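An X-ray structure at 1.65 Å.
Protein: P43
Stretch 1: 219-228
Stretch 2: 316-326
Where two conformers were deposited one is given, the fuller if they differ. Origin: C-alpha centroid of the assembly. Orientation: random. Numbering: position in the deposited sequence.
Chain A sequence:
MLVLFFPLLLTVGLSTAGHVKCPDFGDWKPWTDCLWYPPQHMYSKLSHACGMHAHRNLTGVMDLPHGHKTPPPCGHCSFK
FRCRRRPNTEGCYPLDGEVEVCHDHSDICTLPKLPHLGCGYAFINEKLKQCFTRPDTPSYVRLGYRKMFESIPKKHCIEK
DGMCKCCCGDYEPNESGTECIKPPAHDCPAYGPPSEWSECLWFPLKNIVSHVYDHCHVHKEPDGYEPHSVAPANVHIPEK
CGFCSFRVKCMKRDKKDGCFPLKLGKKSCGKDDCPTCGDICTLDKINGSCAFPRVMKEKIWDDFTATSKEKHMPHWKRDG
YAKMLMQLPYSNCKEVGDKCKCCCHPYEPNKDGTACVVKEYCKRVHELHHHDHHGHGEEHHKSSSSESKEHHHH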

# COMPACT_ATOMS: atom_id res chain seq x y z
N HIS A 219 -0.42 -9.86 -20.17
CA HIS A 219 0.26 -11.13 -20.44
C HIS A 219 1.32 -11.42 -19.38
O HIS A 219 1.80 -10.53 -18.68
CB HIS A 219 0.95 -11.11 -21.82
CG HIS A 219 0.12 -10.51 -22.91
ND1 HIS A 219 -0.14 -9.15 -23.00
CD2 HIS A 219 -0.53 -11.08 -23.95
CE1 HIS A 219 -0.91 -8.92 -24.05
NE2 HIS A 219 -1.16 -10.07 -24.64
N LYS A 220 1.70 -12.69 -19.27
CA LYS A 220 2.88 -13.06 -18.49
C LYS A 220 4.09 -12.86 -19.38
O LYS A 220 4.38 -13.69 -20.24
CB LYS A 220 2.78 -14.49 -17.98
CG LYS A 220 4.07 -15.06 -17.35
CD LYS A 220 4.94 -14.02 -16.64
CE LYS A 220 4.19 -13.27 -15.53
NZ LYS A 220 4.73 -11.90 -15.26
N GLU A 221 4.80 -11.76 -19.18
CA GLU A 221 6.02 -11.50 -19.93
C GLU A 221 7.01 -12.63 -19.68
O GLU A 221 7.21 -13.03 -18.53
CB GLU A 221 6.62 -10.17 -19.50
CG GLU A 221 7.35 -9.42 -20.60
CD GLU A 221 7.83 -8.05 -20.15
OE1 GLU A 221 7.91 -7.14 -21.00
OE2 GLU A 221 8.13 -7.90 -18.94
N PRO A 222 7.66 -13.16 -20.72
CA PRO A 222 8.55 -14.32 -20.50
C PRO A 222 9.61 -14.05 -19.45
O PRO A 222 10.01 -14.97 -18.71
CB PRO A 222 9.17 -14.56 -21.88
CG PRO A 222 9.02 -13.24 -22.60
CD PRO A 222 7.73 -12.66 -22.10
N ASP A 223 10.08 -12.82 -19.35
CA ASP A 223 11.01 -12.40 -18.31
C ASP A 223 10.31 -11.97 -17.02
O ASP A 223 11.00 -11.59 -16.07
CB ASP A 223 11.85 -11.22 -18.82
CG ASP A 223 11.00 -10.18 -19.57
OD1 ASP A 223 11.19 -8.96 -19.35
OD2 ASP A 223 10.14 -10.60 -20.38
N GLY A 224 8.98 -12.02 -16.96
CA GLY A 224 8.26 -11.34 -15.91
C GLY A 224 8.15 -12.13 -14.62
O GLY A 224 8.54 -13.29 -14.50
N TYR A 225 7.60 -11.46 -13.62
CA TYR A 225 7.41 -12.07 -12.31
C TYR A 225 5.96 -12.47 -12.10
O TYR A 225 5.04 -11.76 -12.52
CB TYR A 225 7.82 -11.09 -11.21
CG TYR A 225 7.28 -11.47 -9.87
CD1 TYR A 225 7.87 -12.48 -9.13
CD2 TYR A 225 6.17 -10.83 -9.33
CE1 TYR A 225 7.37 -12.84 -7.92
CE2 TYR A 225 5.68 -11.18 -8.11
CZ TYR A 225 6.26 -12.20 -7.41
OH TYR A 225 5.74 -12.55 -6.17
N GLU A 226 5.77 -13.59 -11.39
CA GLU A 226 4.47 -14.14 -11.04
C GLU A 226 4.60 -14.83 -9.69
O GLU A 226 5.47 -15.69 -9.54
CB GLU A 226 4.02 -15.14 -12.12
CG GLU A 226 2.64 -15.62 -11.96
CD GLU A 226 2.19 -16.50 -13.11
OE1 GLU A 226 1.98 -16.00 -14.24
OE2 GLU A 226 2.03 -17.71 -12.88
N PRO A 227 3.79 -14.48 -8.68
CA PRO A 227 3.89 -15.18 -7.40
C PRO A 227 3.34 -16.60 -7.52
O PRO A 227 2.34 -16.84 -8.19
CB PRO A 227 3.05 -14.33 -6.44
CG PRO A 227 2.05 -13.64 -7.34
CD PRO A 227 2.72 -13.46 -8.69
N HIS A 228 4.01 -17.53 -6.87
CA HIS A 228 3.59 -18.93 -6.85
C HIS A 228 3.26 -19.33 -5.43
O HIS A 228 3.86 -18.83 -4.46
CB HIS A 228 4.67 -19.81 -7.46
CG HIS A 228 4.87 -19.56 -8.93
ND1 HIS A 228 3.82 -19.41 -9.81
CD2 HIS A 228 6.00 -19.39 -9.67
CE1 HIS A 228 4.28 -19.18 -11.03
NE2 HIS A 228 5.60 -19.17 -10.97
N TRP A 316 11.95 1.09 -10.84
CA TRP A 316 10.58 1.41 -11.28
C TRP A 316 9.79 0.15 -11.61
O TRP A 316 8.55 0.10 -11.43
CB TRP A 316 10.61 2.36 -12.50
CG TRP A 316 11.33 1.81 -13.73
CD1 TRP A 316 12.65 2.04 -14.11
CD2 TRP A 316 10.77 0.95 -14.72
NE1 TRP A 316 12.93 1.34 -15.26
CE2 TRP A 316 11.79 0.68 -15.66
CE3 TRP A 316 9.49 0.38 -14.91
CZ2 TRP A 316 11.58 -0.15 -16.78
CZ3 TRP A 316 9.27 -0.44 -15.99
CH2 TRP A 316 10.33 -0.69 -16.95
N LYS A 317 10.49 -0.88 -12.05
CA LYS A 317 9.84 -2.14 -12.37
C LYS A 317 9.59 -2.95 -11.11
O LYS A 317 8.49 -3.49 -10.92
CB LYS A 317 10.67 -2.91 -13.38
CG LYS A 317 10.01 -4.20 -13.84
CD LYS A 317 10.87 -4.99 -14.80
CE LYS A 317 11.21 -4.21 -16.04
NZ LYS A 317 11.31 -5.11 -17.23
N ARG A 318 10.60 -3.04 -10.22
CA ARG A 318 10.39 -3.67 -8.91
C ARG A 318 9.20 -3.04 -8.18
O ARG A 318 8.35 -3.75 -7.63
CB ARG A 318 11.67 -3.53 -8.09
CG ARG A 318 11.69 -4.25 -6.74
CD ARG A 318 11.14 -3.38 -5.55
NE ARG A 318 11.73 -2.05 -5.55
CZ ARG A 318 12.96 -1.75 -5.16
NH1 ARG A 318 13.76 -2.70 -4.71
NH2 ARG A 318 13.42 -0.51 -5.27
N ASP A 319 9.15 -1.71 -8.14
CA ASP A 319 8.09 -1.01 -7.43
C ASP A 319 6.72 -1.32 -8.05
O ASP A 319 5.72 -1.53 -7.34
CB ASP A 319 8.36 0.49 -7.44
CG ASP A 319 9.54 0.90 -6.54
OD1 ASP A 319 9.91 0.05 -5.69
OD2 ASP A 319 10.06 2.06 -6.68
N GLY A 320 6.67 -1.35 -9.37
CA GLY A 320 5.39 -1.61 -10.01
C GLY A 320 4.84 -2.98 -9.67
O GLY A 320 3.67 -3.11 -9.38
N TYR A 321 5.69 -4.02 -9.71
CA TYR A 321 5.25 -5.34 -9.29
C TYR A 321 4.90 -5.34 -7.81
O TYR A 321 3.89 -5.94 -7.39
CB TYR A 321 6.34 -6.38 -9.56
CG TYR A 321 6.40 -6.92 -10.97
CD1 TYR A 321 5.34 -7.63 -11.52
CD2 TYR A 321 7.53 -6.71 -11.75
CE1 TYR A 321 5.40 -8.12 -12.81
CE2 TYR A 321 7.60 -7.19 -13.06
CZ TYR A 321 6.55 -7.91 -13.57
OH TYR A 321 6.62 -8.40 -14.86
N ALA A 322 5.72 -4.68 -6.99
CA ALA A 322 5.51 -4.76 -5.55
C ALA A 322 4.17 -4.12 -5.17
O ALA A 322 3.51 -4.57 -4.25
CB ALA A 322 6.66 -4.11 -4.81
N LYS A 323 3.80 -3.00 -5.82
CA LYS A 323 2.52 -2.37 -5.50
C LYS A 323 1.36 -3.31 -5.77
O LYS A 323 0.37 -3.30 -5.01
CB LYS A 323 2.37 -1.05 -6.28
CG LYS A 323 3.30 0.05 -5.76
CD LYS A 323 3.26 1.29 -6.64
CE LYS A 323 4.32 2.21 -6.35
NZ LYS A 323 4.19 3.43 -7.26
N MET A 324 1.44 -4.13 -6.82
CA MET A 324 0.41 -5.13 -7.07
C MET A 324 0.44 -6.22 -5.99
O MET A 324 -0.60 -6.61 -5.45
CB MET A 324 0.60 -5.74 -8.48
CG MET A 324 0.51 -4.73 -9.64
SD MET A 324 0.84 -5.47 -11.28
CE MET A 324 -0.67 -6.41 -11.57
N LEU A 325 1.64 -6.71 -5.66
CA LEU A 325 1.78 -7.77 -4.65
C LEU A 325 1.23 -7.31 -3.30
O LEU A 325 0.66 -8.12 -2.54
CB LEU A 325 3.25 -8.20 -4.57
CG LEU A 325 3.60 -9.58 -4.07
CD1 LEU A 325 2.96 -10.66 -4.92
CD2 LEU A 325 5.12 -9.77 -4.05
N MET A 326 1.38 -6.02 -2.97
CA MET A 326 0.79 -5.51 -1.73
C MET A 326 -0.72 -5.68 -1.67
O MET A 326 -1.29 -5.50 -0.59
CB MET A 326 1.14 -4.02 -1.50
CG MET A 326 2.60 -3.84 -1.13
SD MET A 326 3.14 -4.30 0.41
CE MET A 326 2.16 -3.27 1.48

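Stretch 1 has no regular secondary structure, yet it meets one side of a helix at a repeating interval: Lys 317, Tyr 321 and Leu 325, each four residues apart, carry all of the helix's contact, with Tyr 321 the largest contributor.

At the start, Lys 220 points its CA-to-CB bond away, but its chain curls back so that NZ donates to Tyr 225 O at 2.8 Å, bridging the loop internally. That leaves Lys 220 NZ 4.0 Å from Tyr 321 OH, a proximity rather than a bond. Glu 221 opens a type I turn that closes at Gly 224, whose N reaches Glu 221 O at 2.6 Å. The turn's acids sit near the lysine without pairing tightly: Glu 221 OE2 lies 4.6 Å and Asp 223 OD1 4.4 Å from Lys 317 NZ, both beyond a salt bridge, and both acids are poorly ordered.

Gly 224 fits where a side chain would not. Its CA is 3.5 Å from Tyr 321 OH, and an ideal CB would come within 2.6 Å of Lys 220 NZ, a clash.

Tyr 225 is the anchor. Its backbone N makes a weak hydrogen bond to Tyr 321 OH (3.4 Å, 162°), while its CB sits over the Tyr 321 ring, 4.1 Å from the centroid and almost on the normal. With chi1 in t, the Tyr 225 ring turns its edge to that same face, planes at 80°. One aromatic residue thus receives a polar contact at its hydroxyl and carbon contacts on its ring. Farther out, Tyr 225 OH comes 3.6 Å from Leu 325 CD2.

Glu 226 points away; Pro 227 points toward the helix again, placing CG 3.9 Å from Leu 325 CD1. This alternation lets Tyr 225 and Pro 227 share one leucine.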